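Local coordinates for protein sialidase B (Streptococcus pneumoniae TIGR4, PDB 4XJA) that catalyses the hydrolysis of alpha-(2->3)-, alpha-(2->6)- and alpha-(2->8)-linked terminal sialic acid residues in oligosaccharides, glycoproteins and glycolipids, at residues A285-S290 / A305-A310; A502-V507 / T516-T521. The protein carries 1 engineered substitution. All coordinates share one frame; numbering follows the deposited sequence.

Interaction 1 of 2, residues A285-S290 / A305-A310; sequences ASFIDS and ADVMPA. With SFJ ((2R,3R,4R,5R,6R)-5-acetamido-2,3-difluoro-4-hydroxy-6-[(1R,2R)-1,2,3-trihydroxypropyl]tetrahydro-2H-pyran-2-carboxylic acid), chain F.
Ser286 pairs with Met308 and Ile288 with Asp306 across an antiparallel beta hairpin whose strands, 286-294 and 301-308, belong to the catalytic beta-propeller. Both are hydrogen-bonded pairs. Ser286 N to Met308 O (2.9 Å) and Met308 N to Ser286 O (2.7 Å) are nearly straight. The two bonds of Ile288 with Asp306 are more bent. Between them sits the non-hydrogen-bonded pair Phe287 and Val307. Their side chains run alongside each other, with Phe287 CE1 against Val307 CG1 (3.8 Å), and Phe260 stacks on the Phe287 ring. On the other face Ile288 CG2 reaches Met308 CE (4.0 Å). Ile288 CG1 is anti to the backbone N (chi1 179°); with chi2 also extended, CD1 ends beside SFJ O4.

Asp224 holds the Asp289 N. The Asp289 carboxylate grips the bound difluoro sialic acid analogue with both oxygens. OD1 accepts from SFJ O4 (2.6 Å) and OD2 from SFJ N5 (2.9 Å). Asp306 OD2 lies 3.9 Å from Asp289 OD2, so the two carboxylates may repel. A water sits between them, but its bonding is doubtful. Asp306 OD1 is anchored by Leu452 N. Asp289 O is buried without a polar partner; Ala305 CA makes a CA-H...O contact with it (3.3 Å). A strand of the propeller presenting an aspartate to the sugar's acetamido N-H and 4-hydroxyl belongs to the sialidase active site.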
loop_
_atom_site.group_PDB
_atom_site.type_symbol
_atom_site.label_atom_id
_atom_site.label_comp_id
_atom_site.label_asym_id
_atom_site.label_seq_id
_atom_site.Cartn_x
_atom_site.Cartn_y
_atom_site.Cartn_z
ATOM N N ALA A 285 7.965 12.416 12.692
ATOM C CA ALA A 285 7.882 11.096 13.303
ATOM C C ALA A 285 6.872 10.281 12.504
ATOM O O ALA A 285 6.056 10.849 11.765
ATOM C CB ALA A 285 7.469 11.210 14.762
ATOM N N SER A 286 6.918 8.956 12.625
ATOM C CA SER A 286 5.991 8.120 11.855
ATOM C C SER A 286 5.719 6.761 12.494
ATOM O O SER A 286 6.445 6.330 13.397
ATOM C CB SER A 286 6.487 7.929 10.419
ATOM O OG SER A 286 7.784 7.351 10.390
ATOM N N PHE A 287 4.661 6.104 12.018
ATOM C CA PHE A 287 4.363 4.706 12.339
ATOM C C PHE A 287 4.475 3.913 11.047
ATOM O O PHE A 287 4.275 4.465 9.980
ATOM C CB PHE A 287 2.933 4.585 12.881
ATOM C CG PHE A 287 2.711 5.336 14.163
ATOM C CD1 PHE A 287 3.010 4.753 15.382
ATOM C CD2 PHE A 287 2.217 6.631 14.143
ATOM C CE1 PHE A 287 2.814 5.448 16.570
ATOM C CE2 PHE A 287 2.010 7.329 15.317
ATOM C CZ PHE A 287 2.308 6.738 16.533
ATOM N N ILE A 288 4.797 2.626 11.122
ATOM C CA ILE A 288 4.935 1.846 9.892
ATOM C C ILE A 288 4.793 0.356 10.176
ATOM O O ILE A 288 5.256 -0.114 11.216
ATOM C CB ILE A 288 6.283 2.183 9.174
ATOM C CG1 ILE A 288 6.471 1.371 7.893
ATOM C CG2 ILE A 288 7.485 2.012 10.114
ATOM C CD1 ILE A 288 7.655 1.860 7.081
ATOM N N ASP A 289 4.127 -0.361 9.267
ATOM C CA ASP A 289 3.941 -1.816 9.353
ATOM C C ASP A 289 3.071 -2.243 10.538
ATOM O O ASP A 289 3.583 -2.528 11.621
ATOM C CB ASP A 289 5.290 -2.552 9.408
ATOM C CG ASP A 289 6.097 -2.410 8.124
ATOM O OD1 ASP A 289 5.551 -1.899 7.126
ATOM O OD2 ASP A 289 7.278 -2.833 8.111
ATOM N N SER A 290 1.760 -2.303 10.330
ATOM C CA SER A 290 0.844 -2.674 11.400
ATOM C C SER A 290 0.419 -4.133 11.298
ATOM O O SER A 290 0.577 -4.780 10.256
ATOM C CB SER A 290 -0.400 -1.763 11.428
ATOM O OG SER A 290 -1.107 -1.754 10.191
ATOM N N ALA A 305 2.358 -1.682 15.741
ATOM C CA ALA A 305 3.045 -1.126 14.570
ATOM C C ALA A 305 4.421 -0.655 15.012
ATOM O O ALA A 305 4.646 -0.465 16.216
ATOM C CB ALA A 305 2.243 0.025 13.961
ATOM N N ASP A 306 5.344 -0.481 14.064
ATOM C CA ASP A 306 6.637 0.117 14.396
ATOM C C ASP A 306 6.449 1.610 14.623
ATOM O O ASP A 306 5.572 2.229 14.021
ATOM C CB ASP A 306 7.656 -0.047 13.262
ATOM C CG ASP A 306 7.883 -1.500 12.840
ATOM O OD1 ASP A 306 7.726 -2.444 13.651
ATOM O OD2 ASP A 306 8.273 -1.687 11.667
ATOM N N VAL A 307 7.281 2.194 15.482
ATOM C CA VAL A 307 7.249 3.639 15.710
ATOM C C VAL A 307 8.617 4.204 15.418
ATOM O O VAL A 307 9.620 3.692 15.925
ATOM C CB VAL A 307 6.961 3.991 17.174
ATOM C CG1 VAL A 307 6.513 5.446 17.271
ATOM C CG2 VAL A 307 5.922 3.073 17.745
ATOM N N MET A 308 8.658 5.262 14.614
ATOM C CA MET A 308 9.910 5.911 14.254
ATOM C C MET A 308 9.872 7.349 14.748
ATOM O O MET A 308 8.916 8.075 14.466
ATOM C CB MET A 308 10.081 5.923 12.737
ATOM C CG MET A 308 10.070 4.555 12.097
ATOM S SD MET A 308 11.584 3.667 12.437
ATOM C CE MET A 308 11.214 2.169 11.522
ATOM N N PRO A 309 10.906 7.763 15.494
ATOM C CA PRO A 309 11.008 9.154 15.948
ATOM C C PRO A 309 11.309 10.046 14.763
ATOM O O PRO A 309 11.593 9.542 13.668
ATOM C CB PRO A 309 12.213 9.141 16.901
ATOM C CG PRO A 309 12.396 7.696 17.279
ATOM C CD PRO A 309 11.966 6.915 16.063
ATOM N N ALA A 310 11.268 11.355 14.992
ATOM C CA ALA A 310 11.392 12.336 13.924
ATOM C C ALA A 310 12.621 12.081 13.064
ATOM O O ALA A 310 13.736 11.964 13.578
ATOM C CB ALA A 310 11.434 13.742 14.508
HETATM C C11 SFJ F . 10.123 -0.955 8.812
HETATM C C9 SFJ F . 13.851 -2.679 4.040
HETATM C C10 SFJ F . 10.216 -0.843 7.290
HETATM C C1 SFJ F . 9.295 -3.381 1.118
HETATM C C7 SFJ F . 11.737 -1.569 4.176
HETATM C C4 SFJ F . 7.950 -1.945 4.561
HETATM C C3 SFJ F . 7.986 -1.957 2.980
HETATM C C5 SFJ F . 9.352 -1.588 5.109
HETATM C C6 SFJ F . 10.455 -2.446 4.505
HETATM C C2 SFJ F . 9.446 -2.528 2.416
HETATM N N5 SFJ F . 9.411 -1.645 6.561
HETATM O O10 SFJ F . 10.956 -0.026 6.801
HETATM O O9 SFJ F . 14.361 -1.626 4.796
HETATM O O1A SFJ F . 10.047 -4.353 0.974
HETATM O O8 SFJ F . 12.385 -3.129 2.333
HETATM O O7 SFJ F . 11.542 -0.190 3.833
HETATM O O4 SFJ F . 6.982 -1.155 5.098
HETATM O O6 SFJ F . 10.039 -3.230 3.435
HETATM F FAI SFJ F . 7.790 -0.965 2.651
HETATM F FAJ SFJ F . 10.257 -1.684 1.966
HETATM O O1B SFJ F . 8.477 -2.915 0.324
HETATM C C8 SFJ F . 12.810 -2.114 3.181
HETATM O O HOH W 1 8.263 -3.736 10.358
#

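Interaction 2 of 2, residues A502-V507 / T516-T521; sequences AEAQMV and TFFRTT. With SFJ ((2R,3R,4R,5R,6R)-5-acetamido-2,3-difluoro-4-hydroxy-6-[(1R,2R)-1,2,3-trihydroxypropyl]tetrahydro-2H-pyran-2-carboxylic acid), chain F.
Ala504 and Thr516 make the tight part of this hairpin contact. Ala504 CB meets Thr516 CG2 at 3.5 Å, closer than usual for two carbons, and also touches Phe518 CB. Thr516 turns its methyl to that side, and OG1 bonds to Tyr478 OH. Gln505 and Phe517 are a hydrogen-bonded pair, with Phe517 N to Gln505 O at 2.8 Å. The packing is looser at one end, where Val507 CG2 meets the edge of the Phe517 ring at 4.0 Å from CE2. At the other end the chain runs past Arg519 to Thr521, which is exposed and makes no contact.

Arg519 N bonds to Glu503 O, and the two side chains run side by side. Arg519 NH1 forms a salt bridge with Glu503 OE2 (2.9 Å). It meets that oxygen from above the carboxylate. The two flat groups are turned 71° apart, consistent with one N-H to oxygen bond rather than a two-pronged pair. Arg519 NH1 and NH2 both donate to SFJ O1A (3.0 and 3.1 Å), and Tyr551 O holds NE. Glu503 OE1 bonds to Tyr615 OH, the probable nucleophile. One glutamate thus links the carboxylate-binding arginine to the tyrosine, consistent with the paired Tyr/Glu of sialidase catalysis.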
loop_
_atom_site.group_PDB
_atom_site.type_symbol
_atom_site.label_atom_id
_atom_site.label_comp_id
_atom_site.label_asym_id
_atom_site.label_seq_id
_atom_site.Cartn_x
_atom_site.Cartn_y
_atom_site.Cartn_z
ATOM N N ALA A 502 12.537 -10.383 6.843
ATOM C CA ALA A 502 11.920 -11.696 7.008
ATOM C C ALA A 502 10.490 -11.569 7.499
ATOM O O ALA A 502 10.148 -12.066 8.583
ATOM C CB ALA A 502 12.739 -12.563 7.963
ATOM N N GLU A 503 9.662 -10.908 6.694
ATOM C CA GLU A 503 8.253 -10.708 7.028
ATOM C C GLU A 503 7.556 -12.062 7.055
ATOM O O GLU A 503 7.596 -12.819 6.079
ATOM C CB GLU A 503 7.594 -9.741 6.031
ATOM C CG GLU A 503 8.161 -8.299 6.108
ATOM C CD GLU A 503 7.919 -7.488 4.847
ATOM O OE1 GLU A 503 7.917 -6.227 4.911
ATOM O OE2 GLU A 503 7.740 -8.107 3.777
ATOM N N ALA A 504 6.915 -12.353 8.187
ATOM C CA ALA A 504 6.410 -13.690 8.479
ATOM C C ALA A 504 4.939 -13.628 8.862
ATOM O O ALA A 504 4.520 -12.709 9.579
ATOM C CB ALA A 504 7.211 -14.319 9.610
ATOM N N GLN A 505 4.163 -14.607 8.397
ATOM C CA GLN A 505 2.767 -14.743 8.812
ATOM C C GLN A 505 2.487 -16.181 9.218
ATOM O O GLN A 505 3.042 -17.113 8.630
ATOM C CB GLN A 505 1.825 -14.303 7.688
ATOM C CG GLN A 505 1.805 -12.792 7.489
ATOM C CD GLN A 505 1.143 -12.073 8.641
ATOM O OE1 GLN A 505 -0.072 -11.835 8.620
ATOM N NE2 GLN A 505 1.932 -11.724 9.665
ATOM N N MET A 506 1.617 -16.353 10.209
ATOM C CA MET A 506 1.394 -17.657 10.819
ATOM C C MET A 506 -0.019 -18.209 10.588
ATOM O O MET A 506 -0.981 -17.452 10.418
ATOM C CB MET A 506 1.629 -17.546 12.329
ATOM C CG MET A 506 2.977 -16.921 12.727
ATOM S SD MET A 506 2.970 -16.440 14.458
ATOM C CE MET A 506 2.125 -14.865 14.334
ATOM N N VAL A 507 -0.130 -19.536 10.584
ATOM C CA VAL A 507 -1.430 -20.212 10.620
ATOM C C VAL A 507 -1.356 -21.298 11.674
ATOM O O VAL A 507 -0.288 -21.880 11.894
ATOM C CB VAL A 507 -1.826 -20.822 9.257
ATOM C CG1 VAL A 507 -1.898 -19.733 8.197
ATOM C CG2 VAL A 507 -0.838 -21.928 8.832
ATOM N N THR A 516 4.732 -21.024 10.225
ATOM C CA THR A 516 5.013 -19.655 9.859
ATOM C C THR A 516 5.587 -19.642 8.461
ATOM O O THR A 516 6.563 -20.344 8.185
ATOM C CB THR A 516 6.028 -19.046 10.820
ATOM O OG1 THR A 516 5.515 -19.138 12.160
ATOM C CG2 THR A 516 6.273 -17.575 10.474
ATOM N N PHE A 517 4.988 -18.839 7.585
ATOM C CA PHE A 517 5.500 -18.641 6.229
ATOM C C PHE A 517 6.198 -17.277 6.138
ATOM O O PHE A 517 5.641 -16.260 6.560
ATOM C CB PHE A 517 4.338 -18.716 5.221
ATOM C CG PHE A 517 3.628 -20.039 5.212
ATOM C CD1 PHE A 517 4.150 -21.114 4.504
ATOM C CD2 PHE A 517 2.449 -20.217 5.923
ATOM C CE1 PHE A 517 3.501 -22.345 4.492
ATOM C CE2 PHE A 517 1.795 -21.446 5.923
ATOM C CZ PHE A 517 2.326 -22.514 5.204
ATOM N N PHE A 518 7.413 -17.237 5.600
ATOM C CA PHE A 518 8.143 -15.977 5.585
ATOM C C PHE A 518 8.973 -15.661 4.351
ATOM O O PHE A 518 9.414 -16.555 3.612
ATOM C CB PHE A 518 8.955 -15.755 6.881
ATOM C CG PHE A 518 10.035 -16.773 7.133
ATOM C CD1 PHE A 518 9.723 -18.039 7.609
ATOM C CD2 PHE A 518 11.375 -16.442 6.940
ATOM C CE1 PHE A 518 10.729 -18.967 7.874
ATOM C CE2 PHE A 518 12.375 -17.362 7.187
ATOM C CZ PHE A 518 12.054 -18.624 7.655
ATOM N N ARG A 519 9.146 -14.354 4.145
ATOM C CA ARG A 519 9.970 -13.786 3.080
ATOM C C ARG A 519 11.444 -14.003 3.384
ATOM O O ARG A 519 11.871 -13.921 4.541
ATOM C CB ARG A 519 9.682 -12.280 2.994
ATOM C CG ARG A 519 10.518 -11.463 2.008
ATOM C CD ARG A 519 10.123 -9.998 2.145
ATOM N NE ARG A 519 11.026 -9.078 1.456
ATOM C CZ ARG A 519 10.797 -7.777 1.340
ATOM N NH1 ARG A 519 9.691 -7.250 1.857
ATOM N NH2 ARG A 519 11.671 -7.010 0.703
ATOM N N THR A 520 12.226 -14.285 2.348
ATOM C CA THR A 520 13.663 -14.499 2.509
ATOM C C THR A 520 14.442 -13.714 1.460
ATOM O O THR A 520 13.904 -12.838 0.779
ATOM C CB THR A 520 14.042 -15.980 2.330
ATOM O OG1 THR A 520 13.983 -16.314 0.935
ATOM C CG2 THR A 520 13.095 -16.904 3.118
ATOM N N THR A 521 15.710 -14.069 1.307
ATOM C CA THR A 521 16.573 -13.448 0.318
ATOM C C THR A 521 16.989 -14.479 -0.724
ATOM O O THR A 521 17.951 -14.262 -1.457
ATOM C CB THR A 521 17.843 -12.899 0.970
ATOM O OG1 THR A 521 18.415 -13.930 1.787
ATOM C CG2 THR A 521 17.524 -11.693 1.841
HETATM C C11 SFJ F . 10.123 -0.955 8.812
HETATM C C9 SFJ F . 13.851 -2.679 4.040
HETATM C C10 SFJ F . 10.216 -0.843 7.290
HETATM C C1 SFJ F . 9.295 -3.381 1.118
HETATM C C7 SFJ F . 11.737 -1.569 4.176
HETATM C C4 SFJ F . 7.950 -1.945 4.561
HETATM C C3 SFJ F . 7.986 -1.957 2.980
HETATM C C5 SFJ F . 9.352 -1.588 5.109
HETATM C C6 SFJ F . 10.455 -2.446 4.505
HETATM C C2 SFJ F . 9.446 -2.528 2.416
HETATM N N5 SFJ F . 9.411 -1.645 6.561
HETATM O O10 SFJ F . 10.956 -0.026 6.801
HETATM O O9 SFJ F . 14.361 -1.626 4.796
HETATM O O1A SFJ F . 10.047 -4.353 0.974
HETATM O O8 SFJ F . 12.385 -3.129 2.333
HETATM O O7 SFJ F . 11.542 -0.190 3.833
HETATM O O4 SFJ F . 6.982 -1.155 5.098
HETATM O O6 SFJ F . 10.039 -3.230 3.435
HETATM F FAI SFJ F . 7.790 -0.965 2.651
HETATM F FAJ SFJ F . 10.257 -1.684 1.966
HETATM O O1B SFJ F . 8.477 -2.915 0.324
HETATM C C8 SFJ F . 12.810 -2.114 3.181
#

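Interactions 1 and 2 are both buried antiparallel hairpin contacts, but they lie in different sheets and share no strand. Their centres are 21 Å apart. Their nearest atoms, about 5 Å apart, do not touch. The ligand joins them: 285-290 holds its acetamido and 4-hydroxyl side, and 516-521 its carboxylate. The chemistry differs accordingly. Interaction 1 offers both oxygens of one carboxylate, Asp289, to the ligand's donors, while interaction 2 supplies a guanidinium to an anion and keeps that charge paired with a glutamate. Arg207, Arg581 and Asn314 add further ligand bonds. Away from the pocket, both contacts rest on backbone hydrogen bonds with apolar side chains packed on the faces.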